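Type IV secretion system protein DotB (Yersinia pseudotuberculosis IP 31758, PDB 6GEF) probably hydrolyses ATP as a hexameric ATPase of the GSP E family that serves a type IVb secretion system. Local coordinates at residues Q125-G130 with I153-L158; M181-T186 with S294-R299; Q326-V329 with N335-A338; R383-G388 with H393-L398. All coordinates share one frame; numbering follows the deposited sequence.

Interaction 1 (Q125-G130 with I153-L158); sequences QKQRFG and IPLDPL
Ile153 N gives its hydrogen to Gly130 O at 2.9 Å, the one hydrogen bond between segments 125-130 and 153-158. The N-H points almost straight at the oxygen (170°). The donor stands above the carbonyl plane, 48° out of it, and so does not use a lone pair. The side chain of Ile153 covers the same peptide. Its CG1 lies beside the backbone N, which brings it to 3.6 Å from Gly130 O and 3.7 Å from Gly130 C. Glycine adds no side chain, so the isoleucine meets bare backbone.

The second touch is looser. Leu155 CD1 approaches Gln127 OE1 at 4.4 Å, an apolar methyl beside an amide oxygen. Gln127 OE1 is already in use. It accepts Arg128 N at 2.9 Å, and this bond folds the glutamine side chain back onto its own backbone. The bond is bent, and the donor comes in from the side of the carbonyl.

Strand 128-140 lies between strands 143-153 and 108-115 in the antiparallel sheet, and Phe129 pairs with Val114 on the far side. Segment 153-158 leaves strand 143-153 and heads toward helix 160-163. On the way Leu155 shares a backbone hydrogen bond with Val222, and Leu158 O accepts Ser196 OG of helix 187-203. The contact therefore marks where the chain leaves the antiparallel sheet for the ATPase core.

Interaction 2 (M181-T186 with S294-R299); sequences MVAGKT and SAVMRR
Met181 and Val296 make the nearer of two apolar touches between strand 179-183 and helix 293-302. Met181 CE reaches Val296 CG2 at 3.5 Å. The methionine chain bends at its last torsion (chi3 63°), which turns the methyl toward the helix. The two side chains cross obliquely. The other branch of the valine serves the second touch: Val296 CG1 lies 4.0 Å from Ala183 CB. One valine thus spreads its two methyls over two strand residues, Met181 and Ala183, which point to the same side of the sheet. Ile323 of the adjoining strand 320-330 also packs on Val296 and widens this apolar patch.

The polar bonds of both segments go to partners other than each other. In the helix, Arg298 N binds Ser294 O at 2.9 Å. In the sheet, Met181 and Ala183 bond to strand 320-330. At the subunit interface Arg299 NE forms a salt bridge with Asp315 of a neighbouring subunit, so the helix that packs on the sheet also takes part in the hexamer.

Gly184 probably opens the P-loop (Walker A) directly after the strand. Between these two segments the contact is buried and apolar, so it probably rests on close fit and exclusion of water and not on directional bonds.

Interaction 3 (Q326-V329 with N335-A338); sequences QTLV and NLVA
Val329 and Val337 are bonded to each other twice, as the hydrogen-bonded pair of a beta hairpin made by strands 320-330 and 336-344. Val329 N donates to Val337 O at 2.9 Å (170°), nearly along the C=O axis. Val337 N returns a bond of 2.9 Å to Val329 O (164°), with its donor tilted slightly from the carbonyl plane. The N-to-C directions of the two short segments lie 159° apart, so the strands are antiparallel.

Weaker CA-H...O contacts flank this pair. Leu336 CA lies 3.2 Å from Val329 O, so that oxygen meets both Leu336 and Val337. Leu328 CA lies 3.4 Å from Val337 O in the same manner.

The side chains pack on both faces. Leu328 and Ala338, the non-hydrogen-bonded pair, share one face, where Leu328 CD2 touches Ala338 CB at 4.0 Å. The other branch of Leu328 turns to Leu336: their CD1 atoms meet at 3.8 Å, and the side chains cross at about a right angle.

Strand 320-330 is an inner strand of the mixed sheet and 336-344 an outer one, so the hairpin extends the ATPase core sheet. Gln326 OE1 accepts Thr193 OG1 of helix 187-203, which joins the strand to that helix. On the face opposite Leu328 and Ala338, the two valines lie side by side, pointing the same way, with Val329 CG2 3.4 Å from Val337 CG1.

Interaction 4 (R383-G388 with H393-L398); sequences RLHSDG and HVAKRL
His385 and Ala395 mark the closest backbone approach of a helical hairpin, with their CA atoms 6.2 Å apart, and helix 392-400 runs back beside helix 377-386. The first helix ends in a Schellman motif: Ile389 N bonds to Leu384 O, and Gly388 N binds His385 O at 3.0 Å. Gly388 takes a positive phi (61°), a conformation that suits glycine.

The side chains across the contact are small or apolar where they meet. His385 CB lies 3.8 Å from Ala395 CB, and His385 CG is 4.1 Å from the same methyl. With CG anti to the backbone N (chi1 -177°), the ring base comes near the alanine, which approaches it obliquely. His385 ND1 hydrogen-bonds to Ile390 O in the turn between the helices, which should limit rotation of the ring.

Leu384, the residue before His385, meets Leu398, about a turn beyond Ala395: their CD2 atoms are 4.2 Å apart. These two leucines cross at about a right angle and touch through single methyls.

On the first helix, Arg383 and Asp387 form a salt bridge, with Arg383 NH2 at 3.2 Å from Asp387 OD2. The oxygen lies over a face of the guanidinium, and no N-H points at it, so the attraction is one of charge.

Ala395 and Leu398 also rest on Ala381 of helix 377-386, and Leu398 touches Phe377 as well. Leu384 and Leu398 both pack on Ala339 of strand 336-344. The helical hairpin thus lies against the outer strand of the mixed sheet.

How the interactions relate
The four contacts follow one another along the chain without overlap. Interaction 1 lies at the antiparallel sheet, where the chain leaves it. The other three belong to the ATPase core and the helices packed on it. Interactions 2 and 3 share the mixed sheet, since strands 179-183 and 320-330 are neighbours; Ala183 O and Gln326 N probably hydrogen-bond at 3.0 Å. Interactions 3 and 4 have centres about 11 Å apart and touch through Thr327 CG2 and Leu398 CD1 at 3.8 Å. Interaction 1 touches none of the others; its centre lies about 22 Å from that of interaction 3. Interactions 2, 3 and 4 thus form a chain of direct contacts from the strand before the probable P-loop to the C-terminal helices.

Interaction 1 (Q125-G130 with I153-L158)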
loop_
_atom_site.group_PDB
_atom_site.type_symbol
_atom_site.label_atom_id
_atom_site.label_comp_id
_atom_site.label_asym_id
_atom_site.label_seq_id
_atom_site.Cartn_x
_atom_site.Cartn_y
_atom_site.Cartn_z
ATOM N N GLN A 125 27.802 46.947 -12.122
ATOM C CA GLN A 125 27.317 47.763 -11.009
ATOM C C GLN A 125 28.295 47.638 -9.851
ATOM O O GLN A 125 29.419 47.149 -10.014
ATOM C CB GLN A 125 25.881 47.364 -10.613
ATOM C CG GLN A 125 25.018 48.494 -10.126
ATOM C CD GLN A 125 23.679 47.978 -9.596
ATOM O OE1 GLN A 125 23.042 48.643 -8.791
ATOM N NE2 GLN A 125 23.253 46.778 -10.035
ATOM N N LYS A 126 27.873 48.064 -8.669
ATOM C CA LYS A 126 28.540 47.676 -7.430
ATOM C C LYS A 126 28.618 46.146 -7.356
ATOM O O LYS A 126 27.614 45.442 -7.590
ATOM C CB LYS A 126 27.763 48.176 -6.213
ATOM C CG LYS A 126 27.565 49.650 -6.038
ATOM C CD LYS A 126 26.385 50.172 -6.860
ATOM C CE LYS A 126 25.937 51.539 -6.350
ATOM N NZ LYS A 126 25.569 52.467 -7.476
ATOM N N GLN A 127 29.814 45.624 -7.063
ATOM C CA GLN A 127 30.006 44.212 -6.942
ATOM C C GLN A 127 29.153 43.635 -5.818
ATOM O O GLN A 127 29.023 44.244 -4.746
ATOM C CB GLN A 127 31.479 43.894 -6.704
ATOM C CG GLN A 127 31.793 42.384 -6.616
ATOM C CD GLN A 127 31.358 41.629 -7.869
ATOM O OE1 GLN A 127 30.216 41.741 -8.298
ATOM N NE2 GLN A 127 32.286 40.866 -8.468
ATOM N N ARG A 128 28.586 42.451 -6.058
ATOM C CA ARG A 128 27.540 41.902 -5.208
ATOM C C ARG A 128 27.942 40.536 -4.682
ATOM O O ARG A 128 28.522 39.737 -5.419
ATOM C CB ARG A 128 26.231 41.791 -5.981
ATOM C CG ARG A 128 25.080 41.191 -5.198
ATOM C CD ARG A 128 24.015 40.620 -6.128
ATOM N NE ARG A 128 24.531 40.284 -7.446
ATOM C CZ ARG A 128 23.953 40.648 -8.599
ATOM N NH1 ARG A 128 22.830 41.373 -8.594
ATOM N NH2 ARG A 128 24.518 40.294 -9.754
ATOM N N PHE A 129 27.663 40.287 -3.411
ATOM C CA PHE A 129 28.018 39.032 -2.740
ATOM C C PHE A 129 26.745 38.375 -2.228
ATOM O O PHE A 129 26.004 38.978 -1.455
ATOM C CB PHE A 129 28.982 39.322 -1.586
ATOM C CG PHE A 129 30.378 39.581 -2.048
ATOM C CD1 PHE A 129 30.725 40.813 -2.655
ATOM C CD2 PHE A 129 31.373 38.600 -1.837
ATOM C CE1 PHE A 129 32.013 41.031 -3.077
ATOM C CE2 PHE A 129 32.674 38.831 -2.233
ATOM C CZ PHE A 129 32.990 40.054 -2.852
ATOM N N GLY A 130 26.530 37.138 -2.657
ATOM C CA GLY A 130 25.379 36.357 -2.217
ATOM C C GLY A 130 25.707 35.475 -1.048
ATOM O O GLY A 130 26.833 35.030 -0.865
ATOM N N ILE A 153 28.052 32.472 -1.543
ATOM C CA ILE A 153 27.877 31.893 -2.872
ATOM C C ILE A 153 28.991 32.448 -3.793
ATOM O O ILE A 153 29.152 33.664 -3.894
ATOM C CB ILE A 153 26.525 32.260 -3.470
ATOM C CG1 ILE A 153 25.410 32.091 -2.433
ATOM C CG2 ILE A 153 26.247 31.407 -4.713
ATOM C CD1 ILE A 153 24.011 32.272 -2.986
ATOM N N PRO A 154 29.824 31.579 -4.379
ATOM C CA PRO A 154 30.748 32.050 -5.399
ATOM C C PRO A 154 30.009 32.497 -6.654
ATOM O O PRO A 154 28.987 31.886 -7.039
ATOM C CB PRO A 154 31.610 30.811 -5.686
ATOM C CG PRO A 154 30.777 29.662 -5.322
ATOM C CD PRO A 154 29.962 30.135 -4.132
ATOM N N LEU A 155 30.528 33.530 -7.301
ATOM C CA LEU A 155 29.975 33.953 -8.589
ATOM C C LEU A 155 30.634 33.188 -9.766
ATOM O O LEU A 155 29.970 32.454 -10.491
ATOM C CB LEU A 155 30.122 35.471 -8.790
ATOM C CG LEU A 155 29.152 36.111 -9.754
ATOM C CD1 LEU A 155 29.338 37.636 -9.741
ATOM C CD2 LEU A 155 29.394 35.576 -11.140
ATOM N N ASP A 156 31.944 33.382 -9.923
ATOM C CA ASP A 156 32.626 33.037 -11.153
ATOM C C ASP A 156 33.640 31.931 -10.882
ATOM O O ASP A 156 34.405 32.032 -9.938
ATOM C CB ASP A 156 33.354 34.272 -11.728
ATOM C CG ASP A 156 32.532 35.022 -12.723
ATOM O OD1 ASP A 156 31.539 34.434 -13.267
ATOM O OD2 ASP A 156 32.868 36.213 -12.978
ATOM N N PRO A 157 33.658 30.880 -11.707
ATOM C CA PRO A 157 34.687 29.856 -11.546
ATOM C C PRO A 157 36.079 30.464 -11.489
ATOM O O PRO A 157 36.358 31.453 -12.165
ATOM C CB PRO A 157 34.501 28.972 -12.777
ATOM C CG PRO A 157 33.076 29.149 -13.154
ATOM C CD PRO A 157 32.731 30.560 -12.805
ATOM N N LEU A 158 36.950 29.885 -10.672
ATOM C CA LEU A 158 38.299 30.388 -10.525
ATOM C C LEU A 158 39.195 29.806 -11.604
ATOM O O LEU A 158 39.057 28.654 -11.977
ATOM C CB LEU A 158 38.864 30.027 -9.142
ATOM C CG LEU A 158 38.408 30.914 -7.979
ATOM C CD1 LEU A 158 36.966 30.684 -7.630
ATOM C CD2 LEU A 158 39.297 30.646 -6.778
#

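Interaction 2 (M181-T186 with S294-R299)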
loop_
_atom_site.group_PDB
_atom_site.type_symbol
_atom_site.label_atom_id
_atom_site.label_comp_id
_atom_site.label_asym_id
_atom_site.label_seq_id
_atom_site.Cartn_x
_atom_site.Cartn_y
_atom_site.Cartn_z
ATOM N N MET A 181 35.692 11.757 -12.807
ATOM C CA MET A 181 35.169 11.784 -11.453
ATOM C C MET A 181 36.192 12.511 -10.569
ATOM O O MET A 181 37.388 12.190 -10.605
ATOM C CB MET A 181 34.944 10.373 -10.914
ATOM C CG MET A 181 33.976 9.563 -11.762
ATOM S SD MET A 181 34.174 7.755 -11.649
ATOM C CE MET A 181 33.796 7.486 -9.971
ATOM N N VAL A 182 35.718 13.463 -9.769
ATOM C CA VAL A 182 36.469 14.039 -8.688
ATOM C C VAL A 182 35.790 13.601 -7.389
ATOM O O VAL A 182 34.614 13.823 -7.181
ATOM C CB VAL A 182 36.577 15.577 -8.764
ATOM C CG1 VAL A 182 36.927 15.990 -10.194
ATOM C CG2 VAL A 182 35.303 16.224 -8.340
ATOM N N ALA A 183 36.559 12.986 -6.490
ATOM C CA ALA A 183 36.083 12.439 -5.251
ATOM C C ALA A 183 36.510 13.321 -4.082
ATOM O O ALA A 183 37.349 14.208 -4.203
ATOM C CB ALA A 183 36.600 11.024 -5.052
ATOM N N GLY A 184 35.883 13.065 -2.931
ATOM C CA GLY A 184 36.215 13.748 -1.716
ATOM C C GLY A 184 35.092 13.697 -0.720
ATOM O O GLY A 184 33.941 13.468 -1.060
ATOM N N LYS A 185 35.455 13.919 0.549
ATOM C CA LYS A 185 34.458 14.102 1.605
ATOM C C LYS A 185 33.831 15.476 1.570
ATOM O O LYS A 185 32.616 15.610 1.754
ATOM C CB LYS A 185 35.074 13.799 2.957
ATOM C CG LYS A 185 35.854 14.968 3.552
ATOM C CD LYS A 185 36.710 14.584 4.750
ATOM C CE LYS A 185 36.877 15.750 5.723
ATOM N NZ LYS A 185 37.397 15.282 7.046
ATOM N N THR A 186 34.621 16.524 1.374
ATOM C CA THR A 186 34.057 17.880 1.350
ATOM C C THR A 186 33.058 18.008 0.202
ATOM O O THR A 186 33.345 17.552 -0.925
ATOM C CB THR A 186 35.163 18.913 1.209
ATOM O OG1 THR A 186 36.088 18.733 2.278
ATOM C CG2 THR A 186 34.658 20.310 1.298
ATOM N N SER A 294 41.037 4.341 -5.214
ATOM C CA SER A 294 40.690 3.009 -4.748
ATOM C C SER A 294 39.320 2.997 -4.041
ATOM O O SER A 294 38.456 2.181 -4.375
ATOM C CB SER A 294 41.777 2.479 -3.800
ATOM O OG SER A 294 41.217 1.651 -2.774
ATOM N N ALA A 295 39.144 3.925 -3.110
ATOM C CA ALA A 295 37.899 3.948 -2.348
ATOM C C ALA A 295 36.715 4.266 -3.241
ATOM O O ALA A 295 35.602 3.795 -2.981
ATOM C CB ALA A 295 38.004 4.961 -1.193
ATOM N N VAL A 296 36.925 5.075 -4.284
ATOM C CA VAL A 296 35.841 5.402 -5.204
ATOM C C VAL A 296 35.456 4.182 -5.995
ATOM O O VAL A 296 34.262 3.876 -6.218
ATOM C CB VAL A 296 36.166 6.631 -6.045
ATOM C CG1 VAL A 296 37.527 7.162 -5.666
ATOM C CG2 VAL A 296 36.059 6.314 -7.508
ATOM N N MET A 297 36.431 3.484 -6.559
ATOM C CA MET A 297 36.172 2.208 -7.222
ATOM C C MET A 297 35.380 1.278 -6.316
ATOM O O MET A 297 34.285 0.825 -6.652
ATOM C CB MET A 297 37.479 1.564 -7.657
ATOM C CG MET A 297 37.541 1.223 -9.144
ATOM S SD MET A 297 37.417 2.658 -10.189
ATOM C CE MET A 297 37.745 1.823 -11.792
ATOM N N ARG A 298 35.922 0.964 -5.141
ATOM C CA ARG A 298 35.205 0.164 -4.163
ATOM C C ARG A 298 33.728 0.632 -3.986
ATOM O O ARG A 298 32.820 -0.171 -4.049
ATOM C CB ARG A 298 35.910 0.263 -2.794
ATOM C CG ARG A 298 37.084 -0.623 -2.620
ATOM C CD ARG A 298 36.656 -2.085 -2.718
ATOM N NE ARG A 298 36.822 -2.858 -1.504
ATOM C CZ ARG A 298 37.966 -3.007 -0.847
ATOM N NH1 ARG A 298 39.066 -2.322 -1.222
ATOM N NH2 ARG A 298 38.000 -3.834 0.219
ATOM N N ARG A 299 33.544 1.945 -3.844
ATOM C CA ARG A 299 32.257 2.445 -3.472
ATOM C C ARG A 299 31.265 2.270 -4.611
ATOM O O ARG A 299 30.115 1.840 -4.415
ATOM C CB ARG A 299 32.360 3.928 -3.056
ATOM C CG ARG A 299 31.009 4.651 -2.926
ATOM C CD ARG A 299 30.858 5.290 -1.560
ATOM N NE ARG A 299 29.485 5.581 -1.241
ATOM C CZ ARG A 299 28.808 6.658 -1.617
ATOM N NH1 ARG A 299 29.396 7.574 -2.406
ATOM N NH2 ARG A 299 27.538 6.810 -1.238
#

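Interaction 3 (Q326-V329 with N335-A338)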
loop_
_atom_site.group_PDB
_atom_site.type_symbol
_atom_site.label_atom_id
_atom_site.label_comp_id
_atom_site.label_asym_id
_atom_site.label_seq_id
_atom_site.Cartn_x
_atom_site.Cartn_y
_atom_site.Cartn_z
ATOM N N GLN A 326 40.300 14.638 -3.882
ATOM C CA GLN A 326 40.916 15.832 -3.310
ATOM C C GLN A 326 40.455 16.049 -1.910
ATOM O O GLN A 326 39.311 15.759 -1.570
ATOM C CB GLN A 326 40.592 17.073 -4.141
ATOM C CG GLN A 326 39.093 17.238 -4.426
ATOM C CD GLN A 326 38.833 18.289 -5.473
ATOM O OE1 GLN A 326 39.730 18.662 -6.233
ATOM N NE2 GLN A 326 37.610 18.731 -5.558
ATOM N N THR A 327 41.380 16.472 -1.048
ATOM C CA THR A 327 41.068 16.820 0.340
ATOM C C THR A 327 41.730 18.145 0.675
ATOM O O THR A 327 42.704 18.550 0.049
ATOM C CB THR A 327 41.543 15.710 1.292
ATOM O OG1 THR A 327 41.016 15.917 2.600
ATOM C CG2 THR A 327 43.052 15.701 1.421
ATOM N N LEU A 328 41.214 18.785 1.703
ATOM C CA LEU A 328 41.714 20.079 2.167
ATOM C C LEU A 328 42.625 19.902 3.355
ATOM O O LEU A 328 42.251 19.268 4.329
ATOM C CB LEU A 328 40.545 21.017 2.527
ATOM C CG LEU A 328 39.806 21.690 1.378
ATOM C CD1 LEU A 328 38.879 22.745 1.922
ATOM C CD2 LEU A 328 40.813 22.213 0.355
ATOM N N VAL A 329 43.838 20.430 3.256
ATOM C CA VAL A 329 44.834 20.348 4.321
ATOM C C VAL A 329 45.266 21.768 4.705
ATOM O O VAL A 329 44.946 22.763 4.040
ATOM C CB VAL A 329 46.043 19.495 3.880
ATOM C CG1 VAL A 329 45.594 18.062 3.597
ATOM C CG2 VAL A 329 46.740 20.096 2.717
ATOM N N ASN A 335 46.217 28.983 5.744
ATOM C CA ASN A 335 45.077 28.750 4.893
ATOM C C ASN A 335 44.920 27.282 4.562
ATOM O O ASN A 335 45.802 26.465 4.819
ATOM C CB ASN A 335 45.180 29.594 3.615
ATOM C CG ASN A 335 45.048 31.085 3.886
ATOM O OD1 ASN A 335 44.913 31.867 2.958
ATOM N ND2 ASN A 335 45.083 31.480 5.167
ATOM N N LEU A 336 43.792 26.952 3.946
ATOM C CA LEU A 336 43.542 25.603 3.434
ATOM C C LEU A 336 44.030 25.507 1.976
ATOM O O LEU A 336 43.914 26.459 1.213
ATOM C CB LEU A 336 42.075 25.271 3.498
ATOM C CG LEU A 336 41.477 25.077 4.881
ATOM C CD1 LEU A 336 39.941 24.960 4.803
ATOM C CD2 LEU A 336 42.074 23.850 5.553
ATOM N N VAL A 337 44.608 24.362 1.642
ATOM C CA VAL A 337 45.001 24.073 0.279
ATOM C C VAL A 337 44.397 22.703 -0.105
ATOM O O VAL A 337 44.230 21.815 0.730
ATOM C CB VAL A 337 46.540 24.055 0.091
ATOM C CG1 VAL A 337 47.161 22.829 0.783
ATOM C CG2 VAL A 337 46.904 24.073 -1.375
ATOM N N ALA A 338 44.106 22.565 -1.404
ATOM C CA ALA A 338 43.573 21.332 -1.936
ATOM C C ALA A 338 44.724 20.417 -2.348
ATOM O O ALA A 338 45.406 20.682 -3.337
ATOM C CB ALA A 338 42.680 21.637 -3.137
#

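Interaction 4 (R383-G388 with H393-L398)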
loop_
_atom_site.group_PDB
_atom_site.type_symbol
_atom_site.label_atom_id
_atom_site.label_comp_id
_atom_site.label_asym_id
_atom_site.label_seq_id
_atom_site.Cartn_x
_atom_site.Cartn_y
_atom_site.Cartn_z
ATOM N N ARG A 383 55.353 16.273 -2.063
ATOM C CA ARG A 383 55.578 17.458 -2.887
ATOM C C ARG A 383 55.238 18.755 -2.146
ATOM O O ARG A 383 56.054 19.661 -2.117
ATOM C CB ARG A 383 54.750 17.369 -4.177
ATOM C CG ARG A 383 55.565 17.421 -5.463
ATOM C CD ARG A 383 56.545 18.592 -5.447
ATOM N NE ARG A 383 55.920 19.813 -5.938
ATOM C CZ ARG A 383 56.441 20.598 -6.889
ATOM N NH1 ARG A 383 57.602 20.292 -7.454
ATOM N NH2 ARG A 383 55.799 21.696 -7.274
ATOM N N LEU A 384 54.076 18.766 -1.485
ATOM C CA LEU A 384 53.709 19.930 -0.688
ATOM C C LEU A 384 54.701 20.166 0.446
ATOM O O LEU A 384 55.073 21.310 0.722
ATOM C CB LEU A 384 52.289 19.768 -0.134
ATOM C CG LEU A 384 51.137 20.112 -1.081
ATOM C CD1 LEU A 384 51.435 19.674 -2.494
ATOM C CD2 LEU A 384 49.836 19.521 -0.577
ATOM N N HIS A 385 55.157 19.086 1.082
ATOM C CA HIS A 385 56.039 19.245 2.242
ATOM C C HIS A 385 57.426 19.714 1.826
ATOM O O HIS A 385 58.042 20.518 2.529
ATOM C CB HIS A 385 56.115 17.936 3.025
ATOM C CG HIS A 385 56.939 18.016 4.263
ATOM N ND1 HIS A 385 56.825 19.058 5.154
ATOM C CD2 HIS A 385 57.877 17.180 4.767
ATOM C CE1 HIS A 385 57.670 18.869 6.151
ATOM N NE2 HIS A 385 58.318 17.736 5.945
ATOM N N SER A 386 57.919 19.237 0.690
ATOM C CA SER A 386 59.207 19.713 0.181
ATOM C C SER A 386 59.162 21.203 -0.123
ATOM O O SER A 386 60.088 21.947 0.221
ATOM C CB SER A 386 59.628 18.920 -1.048
ATOM O OG SER A 386 58.900 19.325 -2.180
ATOM N N ASP A 387 58.070 21.658 -0.746
ATOM C CA ASP A 387 57.852 23.080 -0.973
ATOM C C ASP A 387 57.492 23.855 0.274
ATOM O O ASP A 387 57.049 25.000 0.176
ATOM C CB ASP A 387 56.791 23.291 -2.049
ATOM C CG ASP A 387 57.167 22.598 -3.362
ATOM O OD1 ASP A 387 58.021 21.674 -3.337
ATOM O OD2 ASP A 387 56.589 22.955 -4.409
ATOM N N GLY A 388 57.657 23.259 1.461
ATOM C CA GLY A 388 57.361 23.954 2.695
ATOM C C GLY A 388 55.923 24.415 2.862
ATOM O O GLY A 388 55.642 25.271 3.671
ATOM N N HIS A 393 53.688 16.730 9.956
ATOM C CA HIS A 393 52.553 16.001 10.502
ATOM C C HIS A 393 51.407 15.950 9.506
ATOM O O HIS A 393 50.958 14.859 9.112
ATOM C CB HIS A 393 52.101 16.623 11.829
ATOM C CG HIS A 393 53.135 16.537 12.911
ATOM N ND1 HIS A 393 53.035 15.639 13.954
ATOM C CD2 HIS A 393 54.302 17.207 13.109
ATOM C CE1 HIS A 393 54.077 15.770 14.754
ATOM N NE2 HIS A 393 54.864 16.705 14.256
ATOM N N VAL A 394 50.931 17.096 9.068
ATOM C CA VAL A 394 49.872 17.135 8.063
ATOM C C VAL A 394 50.271 16.388 6.801
ATOM O O VAL A 394 49.443 15.778 6.148
ATOM C CB VAL A 394 49.460 18.607 7.744
ATOM C CG1 VAL A 394 49.192 19.372 9.016
ATOM C CG2 VAL A 394 50.519 19.293 6.938
ATOM N N ALA A 395 51.554 16.407 6.462
ATOM C CA ALA A 395 52.041 15.620 5.328
ATOM C C ALA A 395 51.870 14.140 5.587
ATOM O O ALA A 395 51.380 13.396 4.723
ATOM C CB ALA A 395 53.495 15.959 5.030
ATOM N N LYS A 396 52.261 13.670 6.775
ATOM C CA LYS A 396 52.059 12.274 7.133
ATOM C C LYS A 396 50.576 11.873 7.042
ATOM O O LYS A 396 50.243 10.897 6.381
ATOM C CB LYS A 396 52.609 12.006 8.534
ATOM C CG LYS A 396 52.121 10.710 9.182
ATOM C CD LYS A 396 52.492 10.664 10.650
ATOM C CE LYS A 396 52.483 9.225 11.148
ATOM N NZ LYS A 396 53.683 8.467 10.682
ATOM N N ARG A 397 49.722 12.655 7.676
ATOM C CA ARG A 397 48.291 12.366 7.623
ATOM C C ARG A 397 47.794 12.356 6.198
ATOM O O ARG A 397 46.892 11.573 5.852
ATOM C CB ARG A 397 47.509 13.360 8.478
ATOM C CG ARG A 397 47.812 13.207 9.978
ATOM C CD ARG A 397 46.687 13.853 10.800
ATOM N NE ARG A 397 46.583 15.315 10.602
ATOM C CZ ARG A 397 47.462 16.210 11.074
ATOM N NH1 ARG A 397 48.503 15.787 11.813
ATOM N NH2 ARG A 397 47.288 17.485 10.811
ATOM N N LEU A 398 48.300 13.232 5.341
ATOM C CA LEU A 398 47.894 13.251 3.935
ATOM C C LEU A 398 48.332 11.972 3.205
ATOM O O LEU A 398 47.584 11.414 2.425
ATOM C CB LEU A 398 48.435 14.493 3.247
ATOM C CG LEU A 398 48.155 14.616 1.749
ATOM C CD1 LEU A 398 46.684 14.449 1.456
ATOM C CD2 LEU A 398 48.674 15.893 1.158
#